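Local coordinates for vascular protein tyrosine phosphatase 1 (Rattus norvegicus, PDB 3I36) that probably removes phosphate from phosphotyrosine residues of target proteins through the intracellular catalytic domain of a receptor-type tyrosine phosphatase, at residues A[63-68]-A[79-84]; A[72-77]-A[97-102]. All coordinates share one frame; numbering follows the deposited sequence.

Interaction 1. Residues A[63-68]-A[79-84]; sequences YAAEIA and VLPYDI
The NVLPYD run that follows the phosphotyrosine-recognition loop of classical tyrosine phosphatases supplies one side of this contact; the other is the short, weakly bonded helix 63-66. The carboxylate of D83 carries the polar half. Its CG stands beside its own backbone N, anti to the carbonyl carbon (chi1 -66°), and both oxygens turn their syn lone pairs to successive amides of the helix. OD2 accepts from Y63 N at 2.7 Å, and OD1 accepts from A64 N at 3.0 Å in a straighter bond (N-H...O 167°, against 151° for the first). This two-pronged grip fixes the rotation of the carboxylate, and the backbone N-H groups facing it would favour its charged form. OD1 also accepts a hydrogen bond from a water 2.6 Å away, which in turn accepts from A65 N and donates to P81 O, so three consecutive amides of the helix are tied to 79-84 directly or through one molecule.

Beside the carboxylate the contact turns apolar. The methyl of A65 rests where L80 and P81 join, its CB 3.5 Å from L80 CB and 3.6 Å from P81 CD on the proline ring. L80 CD1, at the tip of its side chain, reaches E66 CG at 3.8 Å, the two chains crossing at about a right angle.

P81 and both alanines also lie against Y99 of strand 99-100, while A64 and P81 touch R86 of strand 86-88; the short helix and the 79-84 loop thus lean together on these two neighbouring strands.

Interaction 2. Residues A[72-77]-A[97-102]; sequences GKNRYN and DDYINA
K73, from the KNRY phosphotyrosine-recognition loop, runs its extended side chain along the edge of Y99 of the DYINA motif, the two pointing in opposite directions. K73 CB lies 3.9 Å from both CD2 and CE2 of the ring, and CD comes to 3.7 Å from CD2. At the tip NZ has passed back to the level of Y99 CB, where it donates to N70 OD1 and to two waters; one of these, 2.7 Å from NZ, donates onward to Y99 O.

At the other end of the ring, N74 OD1 lies at the edge and accepts two bonds. Y99 OH donates along a lone pair in the carbonyl plane at a short 2.5 Å, with the amide and ring planes 78° apart. N101 ND2 comes from above that plane, 2.8 Å from OD1, and gives its other proton to V79 O. An alanine in place of N74 would probably leave the Y99 hydroxyl and one N101 proton without their shared acceptor, and the ND2 bond to A65 O would go as well. Between the backbones, a water accepts from N101 N and donates to K73 O.

One carbonyl oxygen thus answers two donors, fixing the tilt of the N74 amide, whereas the lysine charge is met by N70 and two waters, one weakly bonded onward to the D97 carboxylate, consistent with a stem that packs and an ammonium that stays solvated.

Overall arrangement
Interactions 1 and 2 alternate along the chain and sit side by side, their centres about 8 Å apart; A65 and V79 of the first interlock with N74, N101 and Y99 of the second. Interaction 1 is only partly buried, a partly exposed carboxylate gripping helix amides beside buried alanine, leucine and proline. Interaction 2 is the more buried, joining neutral amides and a phenol in the interior, while the K73 stem packs on the ring and its ammonium lies at the water-bearing end. Both lie near the probable substrate-binding loop: V79 touches V248, Y76 touches A246, and N101 is about 10 Å, side chain to side chain, from the probable nucleophile C244.

Interaction 1. Residues A[63-68]-A[79-84]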
# COMPACT_ATOMS: atom_id res chain seq x y z
N TYR A 63 -7.10 -3.68 -19.29
CA TYR A 63 -7.87 -2.98 -20.31
C TYR A 63 -8.50 -1.69 -19.79
O TYR A 63 -8.45 -0.67 -20.46
CB TYR A 63 -8.95 -3.89 -20.89
CG TYR A 63 -8.37 -5.07 -21.61
CD1 TYR A 63 -7.20 -4.94 -22.35
CD2 TYR A 63 -8.97 -6.32 -21.55
CE1 TYR A 63 -6.65 -6.02 -23.01
CE2 TYR A 63 -8.43 -7.41 -22.21
CZ TYR A 63 -7.27 -7.25 -22.94
OH TYR A 63 -6.71 -8.32 -23.60
N ALA A 64 -9.10 -1.73 -18.60
CA ALA A 64 -9.78 -0.53 -18.11
C ALA A 64 -8.77 0.60 -17.98
O ALA A 64 -9.03 1.73 -18.37
CB ALA A 64 -10.47 -0.80 -16.77
N ALA A 65 -7.60 0.27 -17.44
CA ALA A 65 -6.54 1.26 -17.24
C ALA A 65 -6.08 1.88 -18.55
O ALA A 65 -5.52 2.97 -18.54
CB ALA A 65 -5.35 0.63 -16.54
N GLU A 66 -6.29 1.17 -19.65
CA GLU A 66 -5.80 1.61 -20.96
C GLU A 66 -6.86 2.31 -21.79
O GLU A 66 -6.58 2.84 -22.87
CB GLU A 66 -5.21 0.41 -21.71
CG GLU A 66 -3.91 -0.08 -21.11
CD GLU A 66 -3.47 -1.44 -21.64
OE1 GLU A 66 -4.30 -2.15 -22.23
OE2 GLU A 66 -2.29 -1.79 -21.43
N ILE A 67 -8.10 2.31 -21.29
CA ILE A 67 -9.15 3.05 -21.98
C ILE A 67 -8.76 4.52 -22.04
O ILE A 67 -8.25 5.07 -21.07
CB ILE A 67 -10.52 2.87 -21.29
CG1 ILE A 67 -10.94 1.40 -21.36
CG2 ILE A 67 -11.57 3.76 -21.96
CD1 ILE A 67 -12.23 1.10 -20.65
N ALA A 68 -8.98 5.14 -23.20
CA ALA A 68 -8.55 6.51 -23.42
C ALA A 68 -8.95 7.41 -22.26
O ALA A 68 -8.13 8.17 -21.74
CB ALA A 68 -9.12 7.04 -24.75
N VAL A 79 2.23 1.99 -14.68
CA VAL A 79 1.69 1.40 -13.47
C VAL A 79 0.19 1.37 -13.57
O VAL A 79 -0.51 2.33 -13.21
CB VAL A 79 2.14 2.15 -12.22
CG1 VAL A 79 1.54 1.49 -11.00
CG2 VAL A 79 3.67 2.17 -12.15
N LEU A 80 -0.31 0.28 -14.13
CA LEU A 80 -1.72 0.18 -14.43
C LEU A 80 -2.30 -0.99 -13.68
O LEU A 80 -1.71 -2.06 -13.65
CB LEU A 80 -1.93 -0.07 -15.92
CG LEU A 80 -1.24 0.95 -16.81
CD1 LEU A 80 -1.53 0.62 -18.26
CD2 LEU A 80 -1.70 2.37 -16.47
N PRO A 81 -3.48 -0.79 -13.10
CA PRO A 81 -4.13 -1.86 -12.34
C PRO A 81 -4.57 -2.98 -13.28
O PRO A 81 -5.13 -2.72 -14.34
CB PRO A 81 -5.36 -1.16 -11.75
CG PRO A 81 -5.65 -0.02 -12.75
CD PRO A 81 -4.25 0.46 -13.08
N TYR A 82 -4.32 -4.22 -12.88
CA TYR A 82 -4.87 -5.34 -13.62
C TYR A 82 -6.38 -5.38 -13.42
O TYR A 82 -6.87 -5.11 -12.32
CB TYR A 82 -4.26 -6.66 -13.15
CG TYR A 82 -2.76 -6.67 -13.29
CD1 TYR A 82 -2.17 -6.31 -14.50
CD2 TYR A 82 -1.94 -7.05 -12.23
CE1 TYR A 82 -0.80 -6.31 -14.65
CE2 TYR A 82 -0.55 -7.05 -12.37
CZ TYR A 82 0.01 -6.68 -13.59
OH TYR A 82 1.36 -6.68 -13.75
N ASP A 83 -7.09 -5.69 -14.49
CA ASP A 83 -8.55 -5.77 -14.44
C ASP A 83 -9.00 -6.76 -13.39
O ASP A 83 -10.02 -6.57 -12.73
CB ASP A 83 -9.06 -6.24 -15.80
CG ASP A 83 -8.80 -5.22 -16.89
OD1 ASP A 83 -8.92 -4.02 -16.60
OD2 ASP A 83 -8.44 -5.62 -18.02
N ILE A 84 -8.24 -7.84 -13.24
CA ILE A 84 -8.69 -8.92 -12.39
C ILE A 84 -8.81 -8.51 -10.92
O ILE A 84 -9.52 -9.15 -10.15
CB ILE A 84 -7.75 -10.14 -12.52
CG1 ILE A 84 -8.41 -11.39 -11.94
CG2 ILE A 84 -6.40 -9.85 -11.88
CD1 ILE A 84 -7.73 -12.67 -12.38
O HOH W 1 -7.33 -2.09 -15.91

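Interaction 2. Residues A[72-77]-A[97-102]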
# COMPACT_ATOMS: atom_id res chain seq x y z
N GLY A 72 -5.55 9.22 -18.34
CA GLY A 72 -5.17 10.40 -17.60
C GLY A 72 -5.46 10.26 -16.12
O GLY A 72 -5.14 11.15 -15.33
N LYS A 73 -6.06 9.14 -15.73
CA LYS A 73 -6.34 8.88 -14.33
C LYS A 73 -5.20 8.06 -13.74
O LYS A 73 -5.21 7.72 -12.56
CB LYS A 73 -7.67 8.15 -14.17
CG LYS A 73 -8.85 8.88 -14.80
CD LYS A 73 -10.09 8.00 -14.70
CE LYS A 73 -11.30 8.65 -15.36
NZ LYS A 73 -12.45 7.69 -15.32
N ASN A 74 -4.23 7.74 -14.57
CA ASN A 74 -3.06 7.01 -14.12
C ASN A 74 -1.90 7.94 -13.92
O ASN A 74 -1.57 8.72 -14.81
CB ASN A 74 -2.68 5.95 -15.14
CG ASN A 74 -3.78 4.97 -15.37
OD1 ASN A 74 -4.43 4.54 -14.43
ND2 ASN A 74 -4.01 4.62 -16.63
N ARG A 75 -1.30 7.88 -12.75
CA ARG A 75 -0.17 8.73 -12.46
C ARG A 75 1.00 8.37 -13.35
O ARG A 75 1.65 9.24 -13.92
CB ARG A 75 0.24 8.59 -11.00
CG ARG A 75 1.46 9.43 -10.63
CD ARG A 75 1.68 9.46 -9.12
NE ARG A 75 0.66 10.26 -8.43
CZ ARG A 75 0.65 11.59 -8.43
NH1 ARG A 75 1.60 12.27 -9.08
NH2 ARG A 75 -0.30 12.25 -7.79
N TYR A 76 1.27 7.08 -13.45
CA TYR A 76 2.34 6.59 -14.32
C TYR A 76 1.78 5.64 -15.35
O TYR A 76 1.03 4.73 -15.02
CB TYR A 76 3.40 5.86 -13.49
CG TYR A 76 3.93 6.72 -12.38
CD1 TYR A 76 4.77 7.80 -12.66
CD2 TYR A 76 3.58 6.48 -11.06
CE1 TYR A 76 5.25 8.59 -11.66
CE2 TYR A 76 4.05 7.28 -10.04
CZ TYR A 76 4.89 8.34 -10.35
OH TYR A 76 5.37 9.15 -9.34
N ASN A 77 2.13 5.86 -16.61
CA ASN A 77 1.55 5.08 -17.70
C ASN A 77 1.92 3.60 -17.63
O ASN A 77 1.26 2.76 -18.24
CB ASN A 77 1.99 5.66 -19.04
CG ASN A 77 1.18 5.11 -20.20
OD1 ASN A 77 0.01 4.76 -20.04
ND2 ASN A 77 1.81 5.01 -21.37
N ASP A 97 -16.42 5.75 -15.24
CA ASP A 97 -16.55 6.30 -13.90
C ASP A 97 -16.09 5.27 -12.86
O ASP A 97 -15.81 5.62 -11.73
CB ASP A 97 -18.01 6.63 -13.60
CG ASP A 97 -18.51 7.80 -14.41
OD1 ASP A 97 -17.69 8.52 -15.02
OD2 ASP A 97 -19.74 7.99 -14.41
N ASP A 98 -16.04 4.00 -13.24
CA ASP A 98 -15.72 2.97 -12.26
C ASP A 98 -14.22 2.93 -12.00
O ASP A 98 -13.74 2.21 -11.12
CB ASP A 98 -16.24 1.60 -12.71
CG ASP A 98 -15.38 0.93 -13.79
OD1 ASP A 98 -14.31 1.45 -14.18
OD2 ASP A 98 -15.78 -0.16 -14.24
N TYR A 99 -13.49 3.74 -12.74
CA TYR A 99 -12.06 3.52 -12.82
C TYR A 99 -11.27 4.31 -11.80
O TYR A 99 -11.45 5.52 -11.65
CB TYR A 99 -11.50 3.85 -14.20
CG TYR A 99 -10.04 3.54 -14.23
CD1 TYR A 99 -9.60 2.24 -14.45
CD2 TYR A 99 -9.09 4.53 -13.98
CE1 TYR A 99 -8.25 1.93 -14.44
CE2 TYR A 99 -7.73 4.23 -13.98
CZ TYR A 99 -7.33 2.92 -14.20
OH TYR A 99 -6.00 2.60 -14.19
N ILE A 100 -10.37 3.60 -11.13
CA ILE A 100 -9.36 4.25 -10.34
C ILE A 100 -8.13 3.36 -10.39
O ILE A 100 -8.23 2.13 -10.48
CB ILE A 100 -9.81 4.46 -8.89
CG1 ILE A 100 -8.72 5.22 -8.10
CG2 ILE A 100 -10.15 3.10 -8.26
CD1 ILE A 100 -9.24 5.91 -6.84
N ASN A 101 -6.97 3.99 -10.38
CA ASN A 101 -5.75 3.24 -10.42
C ASN A 101 -5.49 2.67 -9.04
O ASN A 101 -4.84 3.30 -8.21
CB ASN A 101 -4.58 4.09 -10.87
CG ASN A 101 -3.37 3.25 -11.18
OD1 ASN A 101 -2.97 2.41 -10.37
ND2 ASN A 101 -2.81 3.44 -12.37
N ALA A 102 -6.05 1.49 -8.81
CA ALA A 102 -6.02 0.85 -7.50
C ALA A 102 -6.39 -0.60 -7.69
O ALA A 102 -7.19 -0.95 -8.56
CB ALA A 102 -7.03 1.52 -6.55
O HOH W 2 -6.96 6.83 -10.60
O HOH W 3 -12.98 7.44 -12.67
O HOH W 4 -14.63 8.73 -16.63